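Long-range contact in protein Aster-A (Mus musculus, PDB 6GQF), which carries cholesterol from the plasma membrane to the endoplasmic reticulum by a non-vesicular route, binding the sterol in its StAR-related VASt domain: residues H48-F59 with Y150-R161. Sequence-based numbering, arbitrary orientation.
Sequences HMGAERLQQMLF and YCILGLARNKAR. With GOL (glycerol), chain F.
Lys-159, whose aliphatic chain runs alongside the His-48 ring, offers its carbonyl oxygen to two backbone donors, Leu-155 N at 2.7 Å and Ala-156 N at 2.9 Å. This pair of bonds closes the tight turn between strands 144-156 and 159-170. In the Bet v 1-like fold of the VASt domain, helix 51-58 packs on this end of the antiparallel sheet, roughly antiparallel to strand 150-156 (154°), while its Leu-54 and Leu-58 also touch Leu-201 of helix 176-202. Where the helix starts, Ala-51 CA and Gly-154 CA are 5.0 Å apart, a spacing that suits small side chains such as Ala-51 and Ala-160. Ile-152 fills the middle with both branches; with CG1 beside its backbone N (chi1 -69°), CG2 meets Ala-51 CB at 3.6 Å while the extended CD1 reaches the Gln-55 backbone and the Phe-59 edge. The Gln-55 amide oxygen turns instead to Arg-119. Beyond it Phe-59 points its CZ edge onto the face of Tyr-150 in a T-shaped stack, ring centres 5.0 Å apart and planes at 89°. Tyr-150 OH hydrogen-bonds O1 of a glycerol, probably from the crystallisation liquor, at 2.9 Å; the tyrosine side chain is about 5 Å from the bound 25-hydroxycholesterol. Replacing it by an alanine removes the face that receives Phe-59, which would probably leave a gap and that ring freer to turn. With no hydrogen bond between the segments, the fit rests on the shapes of apolar and aromatic side chains.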
ATOM      1  N   HIS A  48      -4.913  -7.137 -18.276  1.00 83.04           N
ATOM      2  CA  HIS A  48      -4.496  -7.043 -19.668  1.00 91.16           C
ATOM      3  C   HIS A  48      -3.844  -5.688 -19.929  1.00 93.27           C
ATOM      4  O   HIS A  48      -4.075  -5.054 -20.959  1.00100.84           O
ATOM      5  CB  HIS A  48      -5.688  -7.268 -20.601  1.00 90.09           C
ATOM      6  CG  HIS A  48      -6.094  -8.704 -20.724  1.00 92.11           C
ATOM      7  ND1 HIS A  48      -7.402  -9.121 -20.605  1.00 94.14           N
ATOM      8  CD2 HIS A  48      -5.364  -9.818 -20.961  1.00 97.76           C
ATOM      9  CE1 HIS A  48      -7.459 -10.433 -20.761  1.00 95.54           C
ATOM     10  NE2 HIS A  48      -6.236 -10.879 -20.978  1.00 98.61           N
ATOM     11  N   MET A  49      -3.031  -5.256 -18.971  1.00 87.01           N
ATOM     12  CA  MET A  49      -2.208  -4.066 -19.117  1.00 87.21           C
ATOM     13  C   MET A  49      -0.759  -4.492 -18.989  1.00 85.38           C
ATOM     14  O   MET A  49      -0.447  -5.427 -18.252  1.00 88.84           O
ATOM     15  CB  MET A  49      -2.570  -3.018 -18.062  1.00 85.59           C
ATOM     16  CG  MET A  49      -3.975  -2.459 -18.225  1.00 95.59           C
ATOM     17  SD  MET A  49      -4.506  -1.400 -16.867  1.00 99.12           S
ATOM     18  CE  MET A  49      -4.730  -2.615 -15.569  1.00 86.82           C
ATOM     19  N   GLY A  50       0.124  -3.827 -19.724  1.00 86.81           N
ATOM     20  CA  GLY A  50       1.538  -4.129 -19.642  1.00 89.28           C
ATOM     21  C   GLY A  50       2.054  -3.918 -18.233  1.00 85.47           C
ATOM     22  O   GLY A  50       1.503  -3.116 -17.476  1.00 81.08           O
ATOM     23  N   ALA A  51       3.106  -4.648 -17.876  1.00 83.75           N
ATOM     24  CA  ALA A  51       3.752  -4.465 -16.587  1.00 79.71           C
ATOM     25  C   ALA A  51       4.245  -3.028 -16.468  1.00 82.11           C
ATOM     26  O   ALA A  51       4.247  -2.449 -15.382  1.00 83.38           O
ATOM     27  CB  ALA A  51       4.900  -5.447 -16.419  1.00 72.87           C
ATOM     28  N   GLU A  52       4.639  -2.452 -17.600  1.00 81.40           N
ATOM     29  CA  GLU A  52       5.147  -1.088 -17.631  1.00 80.29           C
ATOM     30  C   GLU A  52       4.018  -0.130 -17.296  1.00 81.85           C
ATOM     31  O   GLU A  52       4.155   0.730 -16.428  1.00 80.25           O
ATOM     32  CB  GLU A  52       5.741  -0.736 -19.002  1.00 83.09           C
ATOM     33  CG  GLU A  52       6.668  -1.796 -19.600  1.00 93.47           C
ATOM     34  CD  GLU A  52       5.930  -2.904 -20.351  1.00102.23           C
ATOM     35  OE1 GLU A  52       4.679  -2.896 -20.377  1.00 95.66           O
ATOM     36  OE2 GLU A  52       6.611  -3.790 -20.916  1.00 93.86           O
ATOM     37  N   ARG A  53       2.899  -0.290 -17.993  1.00 87.15           N
ATOM     38  CA  ARG A  53       1.741   0.566 -17.790  1.00 84.02           C
ATOM     39  C   ARG A  53       1.194   0.404 -16.377  1.00 80.42           C
ATOM     40  O   ARG A  53       0.900   1.387 -15.702  1.00 79.16           O
ATOM     41  CB  ARG A  53       0.656   0.247 -18.821  1.00 79.67           C
ATOM     42  CG  ARG A  53      -0.642   1.019 -18.642  1.00 87.09           C
ATOM     43  CD  ARG A  53      -0.405   2.518 -18.604  1.00 94.23           C
ATOM     44  NE  ARG A  53      -1.648   3.267 -18.440  1.00 97.72           N
ATOM     45  CZ  ARG A  53      -1.708   4.587 -18.302  1.00104.81           C
ATOM     46  NH1 ARG A  53      -0.594   5.308 -18.304  1.00102.96           N
ATOM     47  NH2 ARG A  53      -2.881   5.188 -18.159  1.00 98.11           N
ATOM     48  N   LEU A  54       1.073  -0.839 -15.930  1.00 78.60           N
ATOM     49  CA  LEU A  54       0.534  -1.119 -14.608  1.00 72.50           C
ATOM     50  C   LEU A  54       1.436  -0.520 -13.534  1.00 74.05           C
ATOM     51  O   LEU A  54       0.965   0.003 -12.521  1.00 67.27           O
ATOM     52  CB  LEU A  54       0.387  -2.624 -14.406  1.00 70.81           C
ATOM     53  CG  LEU A  54      -0.420  -3.082 -13.199  1.00 64.46           C
ATOM     54  CD1 LEU A  54      -1.830  -2.532 -13.247  1.00 64.35           C
ATOM     55  CD2 LEU A  54      -0.443  -4.600 -13.158  1.00 70.88           C
ATOM     56  N   GLN A  55       2.740  -0.601 -13.774  1.00 73.74           N
ATOM     57  CA  GLN A  55       3.728   0.003 -12.891  1.00 70.44           C
ATOM     58  C   GLN A  55       3.610   1.529 -12.899  1.00 73.75           C
ATOM     59  O   GLN A  55       3.682   2.175 -11.851  1.00 70.64           O
ATOM     60  CB  GLN A  55       5.130  -0.430 -13.310  1.00 73.46           C
ATOM     61  CG  GLN A  55       6.250   0.180 -12.489  1.00 78.14           C
ATOM     62  CD  GLN A  55       7.636  -0.299 -12.903  1.00 84.40           C
ATOM     63  OE1 GLN A  55       8.618   0.421 -12.730  1.00 86.80           O
ATOM     64  NE2 GLN A  55       7.724  -1.518 -13.441  1.00 82.61           N
ATOM     65  N   GLN A  56       3.425   2.096 -14.088  1.00 80.97           N
ATOM     66  CA  GLN A  56       3.228   3.535 -14.236  1.00 79.42           C
ATOM     67  C   GLN A  56       2.004   4.002 -13.468  1.00 72.48           C
ATOM     68  O   GLN A  56       1.992   5.092 -12.902  1.00 74.65           O
ATOM     69  CB  GLN A  56       3.078   3.914 -15.712  1.00 90.82           C
ATOM     70  CG  GLN A  56       4.382   3.921 -16.502  1.00107.19           C
ATOM     71  CD  GLN A  56       4.170   4.159 -17.989  1.00115.93           C
ATOM     72  OE1 GLN A  56       3.054   4.037 -18.500  1.00111.31           O
ATOM     73  NE2 GLN A  56       5.245   4.505 -18.690  1.00115.31           N
ATOM     74  N   MET A  57       0.972   3.170 -13.451  1.00 74.43           N
ATOM     75  CA  MET A  57      -0.282   3.541 -12.816  1.00 77.60           C
ATOM     76  C   MET A  57      -0.166   3.554 -11.295  1.00 74.07           C
ATOM     77  O   MET A  57      -0.730   4.425 -10.637  1.00 69.31           O
ATOM     78  CB  MET A  57      -1.392   2.586 -13.253  1.00 83.72           C
ATOM     79  CG  MET A  57      -1.784   2.742 -14.716  1.00 89.73           C
ATOM     80  SD  MET A  57      -2.830   1.408 -15.320  1.00 88.12           S
ATOM     81  CE  MET A  57      -4.299   1.714 -14.345  1.00 90.16           C
ATOM     82  N   LEU A  58       0.580   2.601 -10.742  1.00 76.26           N
ATOM     83  CA  LEU A  58       0.655   2.432  -9.293  1.00 70.53           C
ATOM     84  C   LEU A  58       1.809   3.183  -8.637  1.00 65.99           C
ATOM     85  O   LEU A  58       1.672   3.674  -7.516  1.00 68.76           O
ATOM     86  CB  LEU A  58       0.777   0.945  -8.947  1.00 66.42           C
ATOM     87  CG  LEU A  58      -0.447   0.075  -9.220  1.00 60.68           C
ATOM     88  CD1 LEU A  58      -0.132  -1.369  -8.888  1.00 64.89           C
ATOM     89  CD2 LEU A  58      -1.630   0.552  -8.416  1.00 58.93           C
ATOM     90  N   PHE A  59       2.941   3.272  -9.329  1.00 65.34           N
ATOM     91  CA  PHE A  59       4.167   3.769  -8.706  1.00 76.38           C
ATOM     92  C   PHE A  59       4.751   4.985  -9.424  1.00 75.86           C
ATOM     93  O   PHE A  59       5.894   4.970  -9.881  1.00 73.57           O
ATOM     94  CB  PHE A  59       5.189   2.637  -8.631  1.00 62.96           C
ATOM     95  CG  PHE A  59       4.648   1.410  -7.975  1.00 58.32           C
ATOM     96  CD1 PHE A  59       4.284   1.431  -6.638  1.00 62.88           C
ATOM     97  CD2 PHE A  59       4.474   0.245  -8.693  1.00 64.78           C
ATOM     98  CE1 PHE A  59       3.768   0.307  -6.028  1.00 62.98           C
ATOM     99  CE2 PHE A  59       3.960  -0.885  -8.091  1.00 68.57           C
ATOM    100  CZ  PHE A  59       3.604  -0.855  -6.755  1.00 62.94           C
ATOM    101  N   TYR A 150       4.280  -5.227  -3.132  1.00 57.13           N
ATOM    102  CA  TYR A 150       3.674  -5.313  -4.455  1.00 51.72           C
ATOM    103  C   TYR A 150       4.592  -6.102  -5.382  1.00 60.63           C
ATOM    104  O   TYR A 150       5.782  -5.806  -5.466  1.00 58.21           O
ATOM    105  CB  TYR A 150       3.444  -3.927  -5.056  1.00 61.53           C
ATOM    106  CG  TYR A 150       2.557  -2.983  -4.275  1.00 55.54           C
ATOM    107  CD1 TYR A 150       3.010  -2.363  -3.117  1.00 55.50           C
ATOM    108  CD2 TYR A 150       1.286  -2.668  -4.728  1.00 53.62           C
ATOM    109  CE1 TYR A 150       2.209  -1.488  -2.417  1.00 55.09           C
ATOM    110  CE2 TYR A 150       0.481  -1.790  -4.038  1.00 60.12           C
ATOM    111  CZ  TYR A 150       0.947  -1.201  -2.883  1.00 57.29           C
ATOM    112  OH  TYR A 150       0.148  -0.324  -2.191  1.00 57.83           O
ATOM    113  N   CYS A 151       4.041  -7.096  -6.077  1.00 66.38           N
ATOM    114  CA  CYS A 151       4.775  -7.824  -7.112  1.00 64.54           C
ATOM    115  C   CYS A 151       4.099  -7.632  -8.472  1.00 66.38           C
ATOM    116  O   CYS A 151       2.935  -7.990  -8.643  1.00 68.39           O
ATOM    117  CB  CYS A 151       4.856  -9.318  -6.780  1.00 69.09           C
ATOM    118  SG  CYS A 151       5.644  -9.735  -5.204  1.00 92.84           S
ATOM    119  N   ILE A 152       4.828  -7.051  -9.425  1.00 69.73           N
ATOM    120  CA  ILE A 152       4.366  -6.950 -10.810  1.00 69.58           C
ATOM    121  C   ILE A 152       5.216  -7.845 -11.707  1.00 74.07           C
ATOM    122  O   ILE A 152       6.419  -7.630 -11.853  1.00 69.86           O
ATOM    123  CB  ILE A 152       4.418  -5.495 -11.334  1.00 66.53           C
ATOM    124  CG1 ILE A 152       3.363  -4.649 -10.614  1.00 63.90           C
ATOM    125  CG2 ILE A 152       4.193  -5.456 -12.856  1.00 73.26           C
ATOM    126  CD1 ILE A 152       3.282  -3.191 -11.064  1.00 66.99           C
ATOM    127  N   LEU A 153       4.578  -8.854 -12.295  1.00 81.62           N
ATOM    128  CA  LEU A 153       5.238  -9.763 -13.227  1.00 79.93           C
ATOM    129  C   LEU A 153       4.552  -9.720 -14.583  1.00 78.83           C
ATOM    130  O   LEU A 153       3.354  -9.990 -14.692  1.00 73.48           O
ATOM    131  CB  LEU A 153       5.238 -11.197 -12.690  1.00 77.33           C
ATOM    132  CG  LEU A 153       5.920 -12.238 -13.589  1.00 78.32           C
ATOM    133  CD1 LEU A 153       7.418 -11.958 -13.710  1.00 81.82           C
ATOM    134  CD2 LEU A 153       5.673 -13.656 -13.082  1.00 69.63           C
ATOM    135  N   GLY A 154       5.318  -9.372 -15.612  1.00 82.19           N
ATOM    136  CA  GLY A 154       4.815  -9.360 -16.973  1.00 81.85           C
ATOM    137  C   GLY A 154       4.463 -10.755 -17.458  1.00 80.60           C
ATOM    138  O   GLY A 154       5.121 -11.734 -17.093  1.00 78.38           O
ATOM    139  N   LEU A 155       3.421 -10.842 -18.282  1.00 78.89           N
ATOM    140  CA  LEU A 155       2.956 -12.118 -18.820  1.00 88.10           C
ATOM    141  C   LEU A 155       2.977 -12.122 -20.350  1.00 91.49           C
ATOM    142  O   LEU A 155       3.355 -13.117 -20.972  1.00 87.84           O
ATOM    143  CB  LEU A 155       1.540 -12.422 -18.317  1.00 84.73           C
ATOM    144  CG  LEU A 155       1.361 -12.653 -16.812  1.00 78.33           C
ATOM    145  CD1 LEU A 155      -0.103 -12.899 -16.495  1.00 80.16           C
ATOM    146  CD2 LEU A 155       2.207 -13.812 -16.315  1.00 69.18           C
ATOM    147  N   ALA A 156       2.557 -11.011 -20.948  1.00 94.88           N
ATOM    148  CA  ALA A 156       2.595 -10.854 -22.397  1.00 92.93           C
ATOM    149  C   ALA A 156       2.786  -9.388 -22.765  1.00 98.16           C
ATOM    150  O   ALA A 156       3.000  -8.544 -21.892  1.00104.92           O
ATOM    151  CB  ALA A 156       1.323 -11.394 -23.026  1.00 94.82           C
ATOM    152  N   ARG A 157       2.708  -9.103 -24.061  1.00 94.21           N
ATOM    153  CA  ARG A 157       2.862  -7.749 -24.581  1.00 98.83           C
ATOM    154  C   ARG A 157       2.014  -6.750 -23.787  1.00 99.93           C
ATOM    155  O   ARG A 157       2.525  -5.738 -23.301  1.00 94.91           O
ATOM    156  CB  ARG A 157       2.492  -7.730 -26.071  1.00104.56           C
ATOM    157  CG  ARG A 157       2.451  -6.357 -26.724  1.00108.01           C
ATOM    158  CD  ARG A 157       3.798  -5.661 -26.694  1.00107.94           C
ATOM    159  NE  ARG A 157       3.752  -4.382 -27.400  1.00110.11           N
ATOM    160  CZ  ARG A 157       3.345  -3.234 -26.864  1.00117.00           C
ATOM    161  NH1 ARG A 157       2.938  -3.179 -25.599  1.00114.14           N
ATOM    162  NH2 ARG A 157       3.343  -2.131 -27.600  1.00115.83           N
ATOM    163  N   ASN A 158       0.725  -7.056 -23.648  1.00100.25           N
ATOM    164  CA  ASN A 158      -0.198  -6.249 -22.851  1.00 97.50           C
ATOM    165  C   ASN A 158      -0.917  -7.119 -21.827  1.00 97.42           C
ATOM    166  O   ASN A 158      -2.138  -7.273 -21.869  1.00 94.69           O
ATOM    167  CB  ASN A 158      -1.219  -5.540 -23.750  1.00 98.70           C
ATOM    168  CG  ASN A 158      -0.657  -4.291 -24.402  1.00104.96           C
ATOM    169  OD1 ASN A 158       0.027  -4.357 -25.423  1.00105.86           O
ATOM    170  ND2 ASN A 158      -0.954  -3.138 -23.814  1.00106.98           N
ATOM    171  N   LYS A 159      -0.148  -7.695 -20.909  1.00 96.43           N
ATOM    172  CA  LYS A 159      -0.704  -8.586 -19.899  1.00 93.77           C
ATOM    173  C   LYS A 159       0.291  -8.796 -18.762  1.00 88.66           C
ATOM    174  O   LYS A 159       1.445  -9.151 -19.001  1.00 84.93           O
ATOM    175  CB  LYS A 159      -1.079  -9.928 -20.530  1.00 92.57           C
ATOM    176  CG  LYS A 159      -1.754 -10.915 -19.591  1.00 89.56           C
ATOM    177  CD  LYS A 159      -2.026 -12.231 -20.305  1.00 87.06           C
ATOM    178  CE  LYS A 159      -2.539 -13.298 -19.351  1.00 88.44           C
ATOM    179  NZ  LYS A 159      -2.714 -14.608 -20.032  1.00 87.65           N
ATOM    180  N   ALA A 160      -0.162  -8.574 -17.531  1.00 81.44           N
ATOM    181  CA  ALA A 160       0.694  -8.741 -16.360  1.00 81.05           C
ATOM    182  C   ALA A 160      -0.114  -9.145 -15.132  1.00 79.06           C
ATOM    183  O   ALA A 160      -1.323  -8.908 -15.066  1.00 79.54           O
ATOM    184  CB  ALA A 160       1.461  -7.461 -16.082  1.00 81.65           C
ATOM    185  N   ARG A 161       0.567  -9.758 -14.167  1.00 74.90           N
ATOM    186  CA  ARG A 161      -0.051 -10.151 -12.905  1.00 76.65           C
ATOM    187  C   ARG A 161       0.293  -9.143 -11.814  1.00 79.21           C
ATOM    188  O   ARG A 161       1.333  -8.486 -11.869  1.00 82.61           O
ATOM    189  CB  ARG A 161       0.402 -11.554 -12.486  1.00 70.43           C
ATOM    190  CG  ARG A 161      -0.127 -11.998 -11.119  1.00 68.91           C
ATOM    191  CD  ARG A 161       0.356 -13.387 -10.746  1.00 75.23           C
ATOM    192  NE  ARG A 161      -0.124 -14.408 -11.675  1.00 90.10           N
ATOM    193  CZ  ARG A 161      -1.285 -15.052 -11.569  1.00 85.06           C
ATOM    194  NH1 ARG A 161      -2.122 -14.792 -10.570  1.00 79.03           N
ATOM    195  NH2 ARG A 161      -1.613 -15.962 -12.475  1.00 90.23           N
TER
HETATM  196  C1  GOL F 602      -0.426   2.604  -3.972  1.00 72.28           C
HETATM  197  O1  GOL F 602      -1.274   2.009  -3.013  1.00 63.73           O
HETATM  198  C2  GOL F 602       0.652   3.433  -3.278  1.00 77.08           C
HETATM  199  O2  GOL F 602       1.774   3.535  -4.129  1.00 68.52           O
HETATM  200  C3  GOL F 602       0.156   4.833  -2.914  1.00 85.13           C
HETATM  201  O3  GOL F 602      -0.175   4.915  -1.541  1.00 72.37           O